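PDB 7CJ6: L-ribulose 3-epimerase from Methylomonas sp. DH-1, which catalyses the manganese-dependent epimerisation of ketoses at C3, most actively on L-ribulose and also converting D-allulose and D-fructose into each other. Local coordinates for residues 5-10 with 241-246; 38-43 with 62-67; 152-157 with 186-191; 181-186 with 209-214. All coordinates share one frame; numbering follows the deposited sequence.

Contact 1: 5-10 with 241-246; sequences KRLEYG and GPITFE. With MN (manganese (II) ion), chain C; PSJ (D-psicose), chain D.
E8 and G10 join the strand of I243 through two firm backbone bonds, made by the N and the O of I243. I243 N donates to E8 O at 2.9 Å, meeting the carbonyl almost head-on (C=O...N angle 167°). G10 N then reaches I243 O at 2.8 Å, from above the carbonyl plane and not on a lone pair. This is the parallel ladder by which the last barrel strand, 242-245, closes against the first, 8-12.

The polar end of E8 belongs to a wider network inside the barrel. Its carboxylate pairs with R65 and accepts a bond from H67, while OE1 also passes 4.1 Å from P242 CG. Beyond the strand, E246 continues from the same ladder: with CG anti to the backbone N (chi1 -177°) and an extended chain, its OE2 binds the manganese at 2.0 Å.

The packing is mainly apolar. On the outer face, I243 CD1 touches two neighbours, L7 CD1 at 3.8 Å and the Y9 ring atom CE1 at 4.1 Å; Y9 itself continues onto helix 271-285. On the inner one, G10 sits beside T244, and a beta carbon at G10 would stand only about 3.3 Å from T244 CB, which is consistent with the close approach of the strands here.

Chemically, the seam illustrates a division of labour: I243 and Y9 lie on the outer face, while the buried charge of E8 is met inside the barrel by R65 and H67. The strand end delivers E246, a metal and sugar ligand and probably one of the two proton donor/acceptors.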
# COMPACT_ATOMS: atom_id res chain seq x y z
N LYS A 5 -5.23 28.92 -10.65
CA LYS A 5 -5.32 27.49 -11.03
C LYS A 5 -6.29 27.39 -12.20
O LYS A 5 -7.30 28.13 -12.21
CB LYS A 5 -5.81 26.64 -9.86
CG LYS A 5 -4.88 26.59 -8.66
CD LYS A 5 -5.30 25.60 -7.61
CE LYS A 5 -4.36 25.56 -6.43
NZ LYS A 5 -3.17 24.72 -6.72
N ARG A 6 -6.01 26.50 -13.15
CA ARG A 6 -6.93 26.19 -14.26
C ARG A 6 -7.12 24.68 -14.32
O ARG A 6 -6.20 23.94 -13.88
CB ARG A 6 -6.40 26.76 -15.58
CG ARG A 6 -5.20 26.02 -16.16
CD ARG A 6 -4.39 26.96 -17.03
NE ARG A 6 -4.12 28.17 -16.28
CZ ARG A 6 -3.53 29.26 -16.78
NH1 ARG A 6 -3.14 29.29 -18.04
NH2 ARG A 6 -3.33 30.31 -16.00
N LEU A 7 -8.27 24.24 -14.83
CA LEU A 7 -8.51 22.83 -15.21
C LEU A 7 -7.57 22.52 -16.38
O LEU A 7 -7.76 23.09 -17.47
CB LEU A 7 -9.98 22.63 -15.61
CG LEU A 7 -10.36 21.19 -15.94
CD1 LEU A 7 -9.77 20.22 -14.93
CD2 LEU A 7 -11.87 21.02 -16.03
N GLU A 8 -6.56 21.69 -16.14
CA GLU A 8 -5.60 21.28 -17.19
C GLU A 8 -5.12 19.87 -16.89
O GLU A 8 -5.13 19.47 -15.72
CB GLU A 8 -4.45 22.29 -17.28
CG GLU A 8 -3.64 22.40 -16.01
CD GLU A 8 -2.61 23.51 -16.08
OE1 GLU A 8 -2.27 24.07 -15.04
OE2 GLU A 8 -2.16 23.81 -17.19
N TYR A 9 -4.76 19.13 -17.94
CA TYR A 9 -4.45 17.68 -17.86
C TYR A 9 -2.96 17.49 -18.11
O TYR A 9 -2.43 18.02 -19.11
CB TYR A 9 -5.32 16.91 -18.85
CG TYR A 9 -6.79 17.19 -18.66
CD1 TYR A 9 -7.55 16.44 -17.78
CD2 TYR A 9 -7.39 18.26 -19.29
CE1 TYR A 9 -8.89 16.71 -17.58
CE2 TYR A 9 -8.73 18.55 -19.10
CZ TYR A 9 -9.49 17.77 -18.24
OH TYR A 9 -10.81 18.06 -18.05
N GLY A 10 -2.31 16.76 -17.21
CA GLY A 10 -0.86 16.54 -17.25
C GLY A 10 -0.52 15.07 -17.27
O GLY A 10 -1.35 14.24 -16.82
N GLY A 241 -8.43 22.61 -11.51
CA GLY A 241 -7.00 22.56 -11.19
C GLY A 241 -6.30 21.47 -11.99
O GLY A 241 -6.93 20.74 -12.75
N PRO A 242 -4.97 21.33 -11.83
CA PRO A 242 -4.22 20.28 -12.51
C PRO A 242 -4.77 18.88 -12.22
O PRO A 242 -5.09 18.59 -11.08
CB PRO A 242 -2.81 20.45 -11.95
CG PRO A 242 -2.74 21.93 -11.62
CD PRO A 242 -4.10 22.23 -11.06
N ILE A 243 -4.86 18.05 -13.26
CA ILE A 243 -5.12 16.59 -13.15
C ILE A 243 -4.03 15.87 -13.95
O ILE A 243 -4.08 15.92 -15.19
CB ILE A 243 -6.52 16.22 -13.65
CG1 ILE A 243 -7.60 17.00 -12.90
CG2 ILE A 243 -6.73 14.72 -13.57
CD1 ILE A 243 -8.99 16.84 -13.45
N THR A 244 -3.04 15.28 -13.29
CA THR A 244 -1.98 14.52 -14.01
C THR A 244 -2.26 13.02 -13.89
O THR A 244 -2.63 12.53 -12.80
CB THR A 244 -0.56 14.96 -13.63
OG1 THR A 244 0.25 13.81 -13.41
CG2 THR A 244 -0.49 15.86 -12.42
N PHE A 245 -2.14 12.34 -15.03
CA PHE A 245 -2.08 10.86 -15.12
C PHE A 245 -0.73 10.40 -14.59
O PHE A 245 0.33 10.89 -15.04
CB PHE A 245 -2.27 10.40 -16.56
CG PHE A 245 -2.00 8.93 -16.74
CD1 PHE A 245 -2.63 7.99 -15.94
CD2 PHE A 245 -1.11 8.49 -17.71
CE1 PHE A 245 -2.39 6.64 -16.11
CE2 PHE A 245 -0.87 7.13 -17.88
CZ PHE A 245 -1.50 6.21 -17.08
N GLU A 246 -0.77 9.44 -13.67
CA GLU A 246 0.42 8.89 -13.00
C GLU A 246 0.37 7.36 -13.10
O GLU A 246 -0.66 6.77 -12.74
CB GLU A 246 0.44 9.37 -11.55
CG GLU A 246 1.67 8.91 -10.79
CD GLU A 246 1.89 9.67 -9.50
OE1 GLU A 246 2.92 10.34 -9.40
OE2 GLU A 246 1.03 9.60 -8.61
MN MN C . 0.74 10.74 -6.98
C1 PSJ D . 4.11 8.73 -5.14
O1 PSJ D . 3.43 7.52 -4.80
C2 PSJ D . 3.11 9.69 -5.72
O2 PSJ D . 1.98 9.32 -5.83
C3 PSJ D . 3.53 11.07 -6.11
O3 PSJ D . 2.99 11.44 -7.38
C4 PSJ D . 5.05 11.07 -6.14
O4 PSJ D . 5.47 11.01 -4.78
C5 PSJ D . 5.67 12.29 -6.81
O5 PSJ D . 4.64 13.13 -7.34
C6 PSJ D . 6.64 11.86 -7.91
O6 PSJ D . 7.39 12.99 -8.40

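Contact 2: 38-43 with 62-67. With PSJ (D-psicose), chain D.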
# COMPACT_ATOMS: atom_id res chain seq x y z
N ASP A 38 -1.86 19.00 -21.56
CA ASP A 38 -1.65 20.47 -21.40
C ASP A 38 -0.28 20.74 -20.79
O ASP A 38 0.33 21.78 -21.12
CB ASP A 38 -2.73 21.08 -20.52
CG ASP A 38 -4.10 20.94 -21.13
OD1 ASP A 38 -4.22 21.27 -22.33
OD2 ASP A 38 -5.01 20.48 -20.43
N TYR A 39 0.18 19.85 -19.92
CA TYR A 39 1.48 20.01 -19.21
C TYR A 39 2.14 18.65 -18.98
O TYR A 39 1.48 17.59 -19.09
CB TYR A 39 1.28 20.77 -17.89
CG TYR A 39 0.50 20.03 -16.83
CD1 TYR A 39 1.14 19.29 -15.85
CD2 TYR A 39 -0.88 20.10 -16.78
CE1 TYR A 39 0.43 18.61 -14.87
CE2 TYR A 39 -1.60 19.43 -15.81
CZ TYR A 39 -0.95 18.69 -14.85
OH TYR A 39 -1.67 18.03 -13.90
N ILE A 40 3.43 18.70 -18.69
CA ILE A 40 4.19 17.54 -18.14
C ILE A 40 4.48 17.84 -16.66
O ILE A 40 4.76 19.01 -16.34
CB ILE A 40 5.47 17.28 -18.95
CG1 ILE A 40 6.24 16.07 -18.40
CG2 ILE A 40 6.33 18.54 -19.01
CD1 ILE A 40 7.03 15.32 -19.44
N GLU A 41 4.35 16.83 -15.80
CA GLU A 41 4.74 16.95 -14.37
C GLU A 41 6.14 16.34 -14.21
O GLU A 41 6.28 15.11 -14.35
CB GLU A 41 3.72 16.26 -13.47
CG GLU A 41 4.00 16.47 -11.99
CD GLU A 41 3.03 15.74 -11.09
OE1 GLU A 41 1.80 15.98 -11.22
OE2 GLU A 41 3.49 14.91 -10.29
N ILE A 42 7.14 17.19 -13.98
CA ILE A 42 8.56 16.77 -13.85
C ILE A 42 8.79 16.37 -12.40
O ILE A 42 8.40 17.15 -11.51
CB ILE A 42 9.51 17.88 -14.33
CG1 ILE A 42 9.15 18.33 -15.75
CG2 ILE A 42 10.97 17.42 -14.22
CD1 ILE A 42 9.65 19.71 -16.12
N ALA A 43 9.33 15.18 -12.18
CA ALA A 43 9.71 14.64 -10.86
C ALA A 43 11.10 15.18 -10.50
O ALA A 43 12.07 14.80 -11.18
CB ALA A 43 9.66 13.13 -10.88
N TYR A 62 7.54 22.44 -28.00
CA TYR A 62 6.37 21.52 -28.06
C TYR A 62 5.12 22.20 -27.49
O TYR A 62 4.11 21.50 -27.32
CB TYR A 62 6.67 20.22 -27.33
CG TYR A 62 7.62 19.34 -28.09
CD1 TYR A 62 7.19 18.57 -29.15
CD2 TYR A 62 8.97 19.29 -27.76
CE1 TYR A 62 8.06 17.77 -29.87
CE2 TYR A 62 9.85 18.49 -28.46
CZ TYR A 62 9.40 17.72 -29.52
OH TYR A 62 10.27 16.94 -30.21
N ASN A 63 5.20 23.50 -27.22
CA ASN A 63 4.08 24.31 -26.68
C ASN A 63 3.43 23.57 -25.51
O ASN A 63 2.20 23.38 -25.54
CB ASN A 63 3.02 24.60 -27.74
CG ASN A 63 1.97 25.58 -27.26
OD1 ASN A 63 0.79 25.44 -27.57
ND2 ASN A 63 2.39 26.58 -26.51
N LEU A 64 4.23 23.16 -24.52
CA LEU A 64 3.75 22.40 -23.34
C LEU A 64 4.06 23.19 -22.07
O LEU A 64 5.13 23.82 -22.01
CB LEU A 64 4.45 21.04 -23.33
CG LEU A 64 3.82 19.98 -22.43
CD1 LEU A 64 2.44 19.60 -22.94
CD2 LEU A 64 4.72 18.76 -22.33
N ARG A 65 3.17 23.15 -21.09
CA ARG A 65 3.44 23.72 -19.74
C ARG A 65 4.08 22.64 -18.87
O ARG A 65 4.11 21.46 -19.29
CB ARG A 65 2.15 24.29 -19.14
CG ARG A 65 1.58 25.45 -19.95
CD ARG A 65 0.66 26.32 -19.13
NE ARG A 65 -0.57 25.62 -18.78
CZ ARG A 65 -1.56 25.44 -19.63
NH1 ARG A 65 -1.45 25.89 -20.86
NH2 ARG A 65 -2.66 24.80 -19.26
N ALA A 66 4.61 23.04 -17.71
CA ALA A 66 5.22 22.14 -16.72
C ALA A 66 4.74 22.52 -15.32
O ALA A 66 4.63 23.73 -15.01
CB ALA A 66 6.73 22.18 -16.83
N HIS A 67 4.44 21.50 -14.51
CA HIS A 67 4.47 21.58 -13.03
C HIS A 67 5.54 20.61 -12.54
O HIS A 67 6.18 19.94 -13.37
CB HIS A 67 3.07 21.35 -12.44
CG HIS A 67 2.07 22.36 -12.89
ND1 HIS A 67 2.23 23.72 -12.68
CD2 HIS A 67 0.88 22.20 -13.52
CE1 HIS A 67 1.18 24.35 -13.18
NE2 HIS A 67 0.34 23.44 -13.69
C1 PSJ D . 4.11 8.73 -5.14
O1 PSJ D . 3.43 7.52 -4.80
C2 PSJ D . 3.11 9.69 -5.72
O2 PSJ D . 1.98 9.32 -5.83
C3 PSJ D . 3.53 11.07 -6.11
O3 PSJ D . 2.99 11.44 -7.38
C4 PSJ D . 5.05 11.07 -6.14
O4 PSJ D . 5.47 11.01 -4.78
C5 PSJ D . 5.67 12.29 -6.81
O5 PSJ D . 4.64 13.13 -7.34
C6 PSJ D . 6.64 11.86 -7.91
O6 PSJ D . 7.39 12.99 -8.40
O HOH W 1 -0.18 23.28 -23.11
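Y39 starts over the neighbouring strand at once, its CB lying 3.2 Å from R65 O. The ring leaves CB between the backbone N and the carbonyl carbon (chi1 68°), which carries it across to H67. CG, CD1 and CE1 in turn pass beneath H67 CD2, nearest at CD1 (3.7 Å), so the imidazole edge is presented to one face of the phenol, offset toward its rim. The result is a T-shaped pair with planes at 64°. Farther out, the ring packs against T244 and Y209.

Four backbone bonds zip the parallel strands together, among them I40 N to R65 O at 2.9 Å and I42 N to H67 O at 3.0 Å. L64, just before the strand, straddles the start of the ladder: CD1 lies 3.5 Å from D38 O and CD2 3.7 Å from I40 CG2. Shortening L64 to an alanine here would probably open a gap beside I40 and take away the apolar cover over the D38 carbonyl. I42 CD1 adds apolar contact with A66 CB at 3.9 Å.

Polar ends look elsewhere: R65 and H67 both turn to E8, and E41 holds S69 and H211 at the sugar site. The pair is the strand-to-strand part of a beta-alpha-beta unit whose connection is helix 52-61, ended by a Schellman motif at N63. I40 packs on A28 of helix 22-35, whereas Y39 and H67 meet P242 of strand 242-245 within the barrel.

Contact 3: 152-157 with 186-191. With MN (manganese (II) ion), chain C; PSJ (D-psicose), chain D.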
# COMPACT_ATOMS: atom_id res chain seq x y z
N GLU A 152 0.72 16.27 -1.13
CA GLU A 152 0.10 15.02 -1.63
C GLU A 152 -0.05 14.03 -0.47
O GLU A 152 0.97 13.54 0.05
CB GLU A 152 0.93 14.39 -2.75
CG GLU A 152 0.20 13.25 -3.41
CD GLU A 152 0.91 12.69 -4.63
OE1 GLU A 152 2.07 13.09 -4.87
OE2 GLU A 152 0.31 11.85 -5.32
N VAL A 153 -1.30 13.77 -0.10
CA VAL A 153 -1.72 12.70 0.85
C VAL A 153 -1.38 11.37 0.18
O VAL A 153 -1.92 11.10 -0.91
CB VAL A 153 -3.22 12.84 1.17
CG1 VAL A 153 -3.73 11.68 2.01
CG2 VAL A 153 -3.51 14.16 1.86
N VAL A 154 -0.46 10.59 0.76
CA VAL A 154 -0.08 9.26 0.20
C VAL A 154 -0.37 8.18 1.24
O VAL A 154 -0.64 8.54 2.41
CB VAL A 154 1.38 9.27 -0.27
CG1 VAL A 154 1.56 10.17 -1.48
CG2 VAL A 154 2.31 9.68 0.86
N ASN A 155 -0.30 6.91 0.83
CA ASN A 155 -0.67 5.75 1.69
C ASN A 155 0.39 5.58 2.79
O ASN A 155 1.42 6.25 2.74
CB ASN A 155 -0.87 4.48 0.87
CG ASN A 155 0.40 3.92 0.28
OD1 ASN A 155 1.29 3.46 1.01
ND2 ASN A 155 0.48 3.91 -1.05
N ARG A 156 0.08 4.70 3.74
CA ARG A 156 0.81 4.43 5.01
C ARG A 156 2.25 3.97 4.73
O ARG A 156 3.10 4.13 5.62
CB ARG A 156 0.06 3.35 5.77
CG ARG A 156 -0.07 2.04 5.00
CD ARG A 156 -1.07 1.08 5.62
NE ARG A 156 -2.41 1.65 5.67
CZ ARG A 156 -3.40 1.17 6.41
NH1 ARG A 156 -3.20 0.11 7.16
NH2 ARG A 156 -4.59 1.76 6.39
N TYR A 157 2.48 3.37 3.56
CA TYR A 157 3.80 2.82 3.14
C TYR A 157 4.68 3.92 2.55
O TYR A 157 5.85 3.63 2.23
CB TYR A 157 3.63 1.69 2.11
CG TYR A 157 2.75 0.55 2.55
CD1 TYR A 157 3.19 -0.38 3.48
CD2 TYR A 157 1.47 0.40 2.04
CE1 TYR A 157 2.39 -1.43 3.88
CE2 TYR A 157 0.65 -0.65 2.43
CZ TYR A 157 1.11 -1.56 3.36
OH TYR A 157 0.31 -2.60 3.76
N THR A 186 -5.78 9.17 -6.57
CA THR A 186 -6.81 8.10 -6.53
C THR A 186 -6.15 6.78 -6.11
O THR A 186 -6.81 5.99 -5.40
CB THR A 186 -7.55 7.98 -7.86
OG1 THR A 186 -6.62 7.66 -8.90
CG2 THR A 186 -8.30 9.25 -8.20
N TYR A 187 -4.91 6.54 -6.52
CA TYR A 187 -4.15 5.33 -6.12
C TYR A 187 -4.10 5.25 -4.59
O TYR A 187 -4.47 4.20 -4.03
CB TYR A 187 -2.74 5.35 -6.73
CG TYR A 187 -1.80 4.35 -6.11
CD1 TYR A 187 -1.95 2.99 -6.35
CD2 TYR A 187 -0.78 4.75 -5.27
CE1 TYR A 187 -1.09 2.06 -5.77
CE2 TYR A 187 0.09 3.84 -4.70
CZ TYR A 187 -0.07 2.49 -4.95
OH TYR A 187 0.78 1.57 -4.38
N HIS A 188 -3.64 6.31 -3.94
CA HIS A 188 -3.46 6.39 -2.46
C HIS A 188 -4.83 6.40 -1.78
O HIS A 188 -4.97 5.79 -0.70
CB HIS A 188 -2.62 7.62 -2.09
CG HIS A 188 -1.24 7.56 -2.63
ND1 HIS A 188 -0.31 6.64 -2.17
CD2 HIS A 188 -0.62 8.28 -3.58
CE1 HIS A 188 0.82 6.80 -2.82
NE2 HIS A 188 0.67 7.81 -3.69
N MET A 189 -5.80 7.08 -2.39
CA MET A 189 -7.18 7.19 -1.85
C MET A 189 -7.80 5.79 -1.80
O MET A 189 -8.49 5.48 -0.81
CB MET A 189 -8.04 8.10 -2.73
CG MET A 189 -7.64 9.56 -2.65
SD MET A 189 -8.66 10.56 -3.76
CE MET A 189 -10.18 10.66 -2.81
N ASN A 190 -7.53 4.98 -2.82
CA ASN A 190 -8.08 3.60 -2.98
C ASN A 190 -7.75 2.78 -1.74
O ASN A 190 -8.56 1.91 -1.35
CB ASN A 190 -7.53 2.94 -4.24
CG ASN A 190 -8.12 1.57 -4.47
OD1 ASN A 190 -9.32 1.43 -4.72
ND2 ASN A 190 -7.29 0.54 -4.39
N ILE A 191 -6.58 3.03 -1.14
CA ILE A 191 -6.09 2.30 0.07
C ILE A 191 -6.71 2.92 1.33
O ILE A 191 -7.32 2.16 2.11
CB ILE A 191 -4.56 2.29 0.11
CG1 ILE A 191 -3.97 1.49 -1.06
CG2 ILE A 191 -4.07 1.78 1.45
CD1 ILE A 191 -2.48 1.65 -1.24
MN MN C . 0.74 10.74 -6.98
C1 PSJ D . 4.11 8.73 -5.14
O1 PSJ D . 3.43 7.52 -4.80
C2 PSJ D . 3.11 9.69 -5.72
O2 PSJ D . 1.98 9.32 -5.83
C3 PSJ D . 3.53 11.07 -6.11
O3 PSJ D . 2.99 11.44 -7.38
C4 PSJ D . 5.05 11.07 -6.14
O4 PSJ D . 5.47 11.01 -4.78
C5 PSJ D . 5.67 12.29 -6.81
O5 PSJ D . 4.64 13.13 -7.34
C6 PSJ D . 6.64 11.86 -7.91
O6 PSJ D . 7.39 12.99 -8.40
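H188 ND1 is approached by two nitrogens of N155, whose backbone N lies 3.0 Å away and whose ND2 gives it a weak, bent hydrogen bond of 3.1 Å (121° at the proton). The other ring nitrogen works on the substrate: H188 NE2 donates to O2 of the bound D-psicose at 2.9 Å and, less straight, to its O1 at 3.0 Å.

The imidazole is also sandwiched, which should limit its rotation. V154 CG1 lies over one face, 3.6 Å from the ring centroid in a CH-pi contact, and Y187 CD2 presses on the opposite face. N155 crosses the histidine at about a right angle and is itself fixed by an Asx turn: its OD1 accepts Y157 N at 2.8 Å. Its amide also rests against I191, with ND2 3.7 Å from CD1. A leucine in place of H188 would probably leave sugar O1 and O2 without this shared donor and remove the weak ring partner of N155 ND2.

At the head of the loop, E152 binds manganese through OE2 at 2.0 Å, alongside D185, H211 and E246; it is probably a catalytic proton donor/acceptor. The dimer interface lies close by: Y187 OH bonds Y157 OH of the second subunit, and I191 meets I191 of that subunit. Within the barrel, the loop follows strand 148-152 and packs against helix 186-192, next after strand 180-185.

Contact 4: 181-186 with 209-214; sequences FLHLDT and YVHIGE. With MN (manganese (II) ion), chain C; PSJ (D-psicose), chain D.
L184 is bonded to the next strand through both its N and its O: its N donates to Y209 O at 3.1 Å, and its O receives H211 N at 2.8 Å. The ladder runs on as T186 N bonds H211 O, and beyond it the T186 hydroxyl donates to G213 O at 2.6 Å, tying the first helical turn to the loop after the strand.

H183, Y209 and H211 form an aromatic cluster of two T-shaped (edge-to-face) pairs. Y209 points its edge at the face of H183, planes 55° apart, and H183 in turn stands almost upright (86°) on H211, with NE2 over the centre of that ring, 3.1 Å above its plane. With CG anti to the backbone N (chi1 175°), the H183 ring is carried toward strand 207-212, where it meets both rings.

Metal binding completes the set. The manganese is bound by D185 OD2 at 2.1 Å and by H211 ND1 at 2.2 Å, the carboxylate oxygen lying in plane at the imidazole edge. Second-shell bonds fix both ligands: H211 NE2 goes to E41, and D185 OD1 N-caps the following helix at Y187 N.

Strands 180-185 and 207-212 are thus adjacent staves of the barrel, flanked by 148-152 and 242-245, while T186 and I212 lean on F230 of helix 227-236.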
# COMPACT_ATOMS: atom_id res chain seq x y z
N PHE A 181 -2.16 23.99 -0.48
CA PHE A 181 -3.39 23.25 -0.85
C PHE A 181 -3.24 21.76 -0.53
O PHE A 181 -2.11 21.27 -0.28
CB PHE A 181 -3.70 23.44 -2.34
CG PHE A 181 -4.07 24.85 -2.70
CD1 PHE A 181 -3.09 25.79 -3.00
CD2 PHE A 181 -5.39 25.25 -2.74
CE1 PHE A 181 -3.43 27.09 -3.33
CE2 PHE A 181 -5.73 26.55 -3.07
CZ PHE A 181 -4.75 27.46 -3.37
N LEU A 182 -4.36 21.05 -0.57
CA LEU A 182 -4.39 19.57 -0.51
C LEU A 182 -4.13 19.02 -1.92
O LEU A 182 -4.60 19.64 -2.90
CB LEU A 182 -5.74 19.09 0.03
CG LEU A 182 -5.83 17.60 0.34
CD1 LEU A 182 -4.98 17.24 1.54
CD2 LEU A 182 -7.27 17.19 0.57
N HIS A 183 -3.38 17.93 -2.01
CA HIS A 183 -3.13 17.16 -3.26
C HIS A 183 -3.63 15.73 -3.04
O HIS A 183 -3.13 15.07 -2.12
CB HIS A 183 -1.64 17.27 -3.63
CG HIS A 183 -1.22 16.46 -4.81
ND1 HIS A 183 0.10 16.37 -5.22
CD2 HIS A 183 -1.94 15.68 -5.66
CE1 HIS A 183 0.18 15.60 -6.28
NE2 HIS A 183 -1.06 15.16 -6.57
N LEU A 184 -4.65 15.31 -3.79
CA LEU A 184 -5.23 13.94 -3.67
C LEU A 184 -4.79 13.09 -4.86
O LEU A 184 -4.62 13.65 -5.97
CB LEU A 184 -6.75 14.01 -3.58
CG LEU A 184 -7.33 14.47 -2.24
CD1 LEU A 184 -8.85 14.50 -2.30
CD2 LEU A 184 -6.86 13.58 -1.10
N ASP A 185 -4.67 11.78 -4.64
CA ASP A 185 -4.19 10.79 -5.63
C ASP A 185 -5.09 9.56 -5.50
O ASP A 185 -5.18 9.00 -4.38
CB ASP A 185 -2.71 10.49 -5.39
CG ASP A 185 -2.13 9.48 -6.36
OD1 ASP A 185 -2.90 8.65 -6.85
OD2 ASP A 185 -0.89 9.52 -6.59
N THR A 186 -5.78 9.17 -6.57
CA THR A 186 -6.81 8.10 -6.53
C THR A 186 -6.15 6.78 -6.11
O THR A 186 -6.81 5.99 -5.40
CB THR A 186 -7.55 7.98 -7.86
OG1 THR A 186 -6.62 7.66 -8.90
CG2 THR A 186 -8.30 9.25 -8.20
N TYR A 209 -4.73 20.20 -6.36
CA TYR A 209 -4.01 19.31 -7.31
C TYR A 209 -4.49 17.87 -7.18
O TYR A 209 -4.75 17.41 -6.05
CB TYR A 209 -2.51 19.38 -7.03
CG TYR A 209 -1.63 19.19 -8.24
CD1 TYR A 209 -1.41 17.93 -8.78
CD2 TYR A 209 -1.00 20.27 -8.83
CE1 TYR A 209 -0.59 17.76 -9.88
CE2 TYR A 209 -0.17 20.11 -9.93
CZ TYR A 209 0.04 18.85 -10.45
OH TYR A 209 0.86 18.70 -11.53
N VAL A 210 -4.58 17.17 -8.31
CA VAL A 210 -5.11 15.79 -8.39
C VAL A 210 -4.16 14.91 -9.21
O VAL A 210 -3.68 15.36 -10.28
CB VAL A 210 -6.53 15.74 -9.00
CG1 VAL A 210 -6.91 14.30 -9.33
CG2 VAL A 210 -7.55 16.38 -8.08
N HIS A 211 -3.95 13.70 -8.71
CA HIS A 211 -3.28 12.59 -9.42
C HIS A 211 -4.32 11.51 -9.72
O HIS A 211 -5.02 11.09 -8.77
CB HIS A 211 -2.10 12.05 -8.60
CG HIS A 211 -0.84 12.82 -8.81
ND1 HIS A 211 0.38 12.41 -8.30
CD2 HIS A 211 -0.61 13.97 -9.48
CE1 HIS A 211 1.31 13.28 -8.64
NE2 HIS A 211 0.72 14.25 -9.37
N ILE A 212 -4.42 11.13 -10.99
CA ILE A 212 -5.23 9.97 -11.46
C ILE A 212 -4.29 8.77 -11.62
O ILE A 212 -3.44 8.80 -12.53
CB ILE A 212 -5.96 10.30 -12.78
CG1 ILE A 212 -6.83 11.55 -12.64
CG2 ILE A 212 -6.74 9.10 -13.27
CD1 ILE A 212 -7.79 11.50 -11.48
N GLY A 213 -4.46 7.77 -10.75
CA GLY A 213 -3.75 6.48 -10.83
C GLY A 213 -4.68 5.33 -10.53
O GLY A 213 -5.44 5.42 -9.54
N GLU A 214 -4.62 4.27 -11.34
CA GLU A 214 -5.36 3.00 -11.09
C GLU A 214 -4.81 2.35 -9.81
O GLU A 214 -3.70 2.74 -9.38
CB GLU A 214 -5.23 2.09 -12.32
CG GLU A 214 -6.12 0.87 -12.25
CD GLU A 214 -7.55 1.19 -11.87
OE1 GLU A 214 -8.39 1.38 -12.79
OE2 GLU A 214 -7.83 1.27 -10.66
MN MN C . 0.74 10.74 -6.98
C1 PSJ D . 4.11 8.73 -5.14
O1 PSJ D . 3.43 7.52 -4.80
C2 PSJ D . 3.11 9.69 -5.72
O2 PSJ D . 1.98 9.32 -5.83
C3 PSJ D . 3.53 11.07 -6.11
O3 PSJ D . 2.99 11.44 -7.38
C4 PSJ D . 5.05 11.07 -6.14
O4 PSJ D . 5.47 11.01 -4.78
C5 PSJ D . 5.67 12.29 -6.81
O5 PSJ D . 4.64 13.13 -7.34
C6 PSJ D . 6.64 11.86 -7.91
O6 PSJ D . 7.39 12.99 -8.40

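How the contacts relate
Read from the N terminus, strand 8-12 waits longest for its partner: contact 1 joins it to strand 242-245 and so shuts the eight-stranded barrel, enclosing the other three contacts along the chain. Contact 2 closes a short loop over helix 52-61 and finishes before contacts 3 and 4 open. Those two cross, since 152-157 and 181-186 come before 186-191 and 209-214, and they share T186 where strand 180-185 passes into helix 186-192. All four converge on the sugar; contacts 1, 3 and 4 supply the protein ligands of the metal, while contact 2 reaches across the barrel, its E41 meeting H211 and Y209 of contact 4.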